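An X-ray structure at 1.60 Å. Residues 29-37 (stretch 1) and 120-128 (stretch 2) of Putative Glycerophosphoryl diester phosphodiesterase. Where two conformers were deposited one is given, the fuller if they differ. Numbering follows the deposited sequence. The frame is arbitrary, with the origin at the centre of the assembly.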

# COMPACT_ATOMS: atom_id res chain seq x y z
N VAL A 29 4.16 3.80 -2.28
CA VAL A 29 2.82 3.24 -2.22
C VAL A 29 1.68 4.27 -1.91
O VAL A 29 0.61 4.21 -2.47
CB VAL A 29 2.75 2.07 -1.17
CG1 VAL A 29 1.37 1.35 -1.26
CG2 VAL A 29 3.98 1.10 -1.37
N MSE A 30 1.96 5.19 -0.99
CA MSE A 30 1.06 6.16 -0.51
C MSE A 30 1.69 7.54 -0.48
O MSE A 30 2.87 7.65 -0.38
CB MSE A 30 0.63 5.83 0.92
CG MSE A 30 -0.29 4.62 0.93
SE MSE A 30 -2.07 4.79 0.25
CE MSE A 30 -2.86 5.60 1.84
N PRO A 31 0.88 8.60 -0.64
CA PRO A 31 1.42 9.97 -0.54
C PRO A 31 2.31 10.11 0.68
O PRO A 31 1.93 9.73 1.81
CB PRO A 31 0.16 10.85 -0.44
CG PRO A 31 -0.91 9.95 -0.25
CD PRO A 31 -0.57 8.62 -0.85
N GLU A 32 3.44 10.72 0.46
CA GLU A 32 4.44 10.80 1.50
C GLU A 32 4.04 11.69 2.66
O GLU A 32 3.31 12.64 2.51
CB GLU A 32 5.72 11.33 0.90
CG GLU A 32 5.65 12.84 0.46
CD GLU A 32 6.86 13.25 -0.31
OE1 GLU A 32 6.94 12.82 -1.50
OE2 GLU A 32 7.69 13.96 0.25
N ASN A 33 4.58 11.40 3.83
CA ASN A 33 4.37 12.23 5.01
C ASN A 33 2.88 12.55 5.31
O ASN A 33 2.50 13.67 5.79
CB ASN A 33 5.25 13.48 4.91
CG ASN A 33 6.68 13.21 5.26
OD1 ASN A 33 6.97 12.37 6.13
ND2 ASN A 33 7.62 13.96 4.65
N THR A 34 2.02 11.55 5.04
CA THR A 34 0.61 11.68 5.34
C THR A 34 0.20 10.67 6.41
O THR A 34 0.74 9.57 6.52
CB THR A 34 -0.29 11.47 4.12
OG1 THR A 34 -0.12 10.14 3.61
CG2 THR A 34 0.10 12.54 3.01
N LEU A 35 -0.73 11.06 7.25
CA LEU A 35 -1.29 10.13 8.28
C LEU A 35 -1.79 8.86 7.60
O LEU A 35 -1.60 7.76 8.08
CB LEU A 35 -2.37 10.78 9.07
CG LEU A 35 -2.05 12.05 9.90
CD1 LEU A 35 -3.38 12.53 10.70
CD2 LEU A 35 -0.89 11.79 10.84
N GLU A 36 -2.40 9.02 6.42
CA GLU A 36 -2.88 7.86 5.66
C GLU A 36 -1.75 6.90 5.28
O GLU A 36 -1.87 5.66 5.42
CB GLU A 36 -3.69 8.34 4.43
CG GLU A 36 -4.95 9.20 4.78
CD GLU A 36 -4.71 10.65 5.24
OE1 GLU A 36 -3.57 11.13 5.35
OE2 GLU A 36 -5.68 11.36 5.53
N GLY A 37 -0.63 7.45 4.83
CA GLY A 37 0.51 6.67 4.43
C GLY A 37 1.20 6.04 5.63
O GLY A 37 1.72 4.92 5.54
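Stretch 2 120-128: FLTGIHVPR

Three residues of stretch 2, Leu121, Ile124 and Pro127, supply most of its share of the contact, and each points its CA-to-CB bond toward stretch 1. Leu121, with chi1 m and chi2 t, reaches in with its CD1 methyl, which touches three residues: CE of the selenomethionine Met30 at 3.8 Å, CG of Pro31 at 3.9 Å, and CB of Glu36 at 4.1 Å. Met30 starts out sideways, but its all-m side chain brings the terminal methyl up to the leucine. Ile124 follows, its CG2 packed 3.6 Å from CG2 of Thr34. At Pro127 the ring CB meets CG of Leu35 at 3.8 Å, while its CD lies 3.2 Å from the backbone O of Asn33, a close van der Waals approach.

Around this centre, stretch 2 lies on stretch 1 as an irregular, extended strap, with no regular helix or strand of its own, against a loop that turns into a helix at Leu35. The residues that touch are at least 85 apart in the chain; the two segments bury 376 Å² between them, both sides summed.

The course of the chains is broadly the same in direction: the nearest CA pairs run from Pro31 and Phe120, 7.3 Å apart, to Thr34 and Pro127, 6.6 Å apart. Stretch 2 covers 17.2 Å from Phe120 CA to Pro127 CA, against 6.2 Å from Pro31 CA to Thr34 CA, and so runs well past stretch 1; its chain bows outward at Thr122 and Gly123, which make no contact. Gly123 adopts a positive phi of 88°, a conformation that favours glycine. Phe120, His125, Val126 and Arg128 direct their CA-to-CB bonds away from stretch 1.

Thr34, the N-cap of the helix, braces the turn beneath the contact. Its OG1 accepts from Gly37 N at 3.0 Å and donates to Pro31 O at 2.8 Å, tying the loop to the first turn, while its CG2 remains available to Ile124.

No direct hydrogen bond crosses the contact; at the polar edge, water takes over. Glu36 bends with chi1 m and chi2 p, bringing OE1 within 3.5 Å of Ile124 CG2. One water donates to Glu36 OE1 at 2.8 Å and to His125 O at 3.2 Å, and accepts from Leu35 N at 2.9 Å, so it joins the start of the helix to the backbone of stretch 2. A second donates to Glu36 OE2 at 3.0 Å and accepts from His125 N at 3.3 Å. The carboxylate is thus linked through water to both backbone polar groups of His125.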

# COMPACT_ATOMS: atom_id res chain seq x y z
N PHE A 120 -3.41 7.80 -5.51
CA PHE A 120 -3.69 9.21 -5.74
C PHE A 120 -4.91 9.58 -4.96
O PHE A 120 -6.04 9.23 -5.36
CB PHE A 120 -3.88 9.52 -7.25
CG PHE A 120 -3.95 11.00 -7.52
CD1 PHE A 120 -2.78 11.70 -7.75
CD2 PHE A 120 -5.16 11.67 -7.53
CE1 PHE A 120 -2.81 13.08 -7.97
CE2 PHE A 120 -5.20 13.07 -7.75
CZ PHE A 120 -4.01 13.75 -7.98
N LEU A 121 -4.68 10.30 -3.86
CA LEU A 121 -5.69 10.69 -2.92
C LEU A 121 -5.97 12.20 -3.03
O LEU A 121 -5.08 12.95 -3.35
CB LEU A 121 -5.26 10.36 -1.45
CG LEU A 121 -4.94 8.91 -1.07
CD1 LEU A 121 -4.51 8.73 0.43
CD2 LEU A 121 -6.18 8.03 -1.42
N THR A 122 -7.20 12.58 -2.66
CA THR A 122 -7.64 13.98 -2.67
C THR A 122 -8.23 14.29 -1.29
O THR A 122 -8.85 13.42 -0.63
CB THR A 122 -8.62 14.21 -3.82
OG1 THR A 122 -7.97 13.98 -5.09
CG2 THR A 122 -9.21 15.63 -3.77
N GLY A 123 -7.97 15.51 -0.84
CA GLY A 123 -8.45 15.99 0.45
C GLY A 123 -7.54 15.69 1.60
O GLY A 123 -7.98 15.62 2.74
N ILE A 124 -6.24 15.54 1.31
CA ILE A 124 -5.24 15.20 2.30
C ILE A 124 -4.38 16.39 2.61
O ILE A 124 -3.78 16.99 1.75
CB ILE A 124 -4.33 14.03 1.81
CG1 ILE A 124 -5.14 12.83 1.23
CG2 ILE A 124 -3.29 13.61 2.92
CD1 ILE A 124 -6.21 12.28 2.19
N HIS A 125 -4.29 16.76 3.88
CA HIS A 125 -3.47 17.93 4.22
C HIS A 125 -2.27 17.52 5.02
O HIS A 125 -2.18 16.42 5.52
CB HIS A 125 -4.26 19.02 4.97
CG HIS A 125 -5.07 18.51 6.12
ND1 HIS A 125 -4.63 18.55 7.43
CD2 HIS A 125 -6.32 18.00 6.16
CE1 HIS A 125 -5.58 18.07 8.22
NE2 HIS A 125 -6.62 17.73 7.47
N VAL A 126 -1.29 18.41 5.01
CA VAL A 126 -0.05 18.27 5.75
C VAL A 126 -0.40 18.17 7.24
O VAL A 126 -1.08 19.04 7.80
CB VAL A 126 0.86 19.50 5.52
CG1 VAL A 126 2.08 19.48 6.49
CG2 VAL A 126 1.33 19.60 4.09
N PRO A 127 0.05 17.08 7.87
CA PRO A 127 -0.34 16.94 9.26
C PRO A 127 0.63 17.63 10.22
O PRO A 127 1.80 17.85 9.90
CB PRO A 127 -0.27 15.42 9.48
CG PRO A 127 0.75 14.93 8.50
CD PRO A 127 0.67 15.85 7.31
N ARG A 128 0.11 18.01 11.38
CA ARG A 128 0.93 18.49 12.48
C ARG A 128 1.76 17.33 13.02
O ARG A 128 1.33 16.18 12.99
CB ARG A 128 0.04 19.00 13.61
CG ARG A 128 -0.77 20.24 13.31
CD ARG A 128 -1.45 20.81 14.56
NE ARG A 128 -2.62 20.03 14.99
CZ ARG A 128 -2.67 19.16 16.01
NH1 ARG A 128 -1.63 18.89 16.80
NH2 ARG A 128 -3.83 18.55 16.24
O HOH W 1 -2.31 13.40 6.50
O HOH W 2 -5.56 14.38 5.76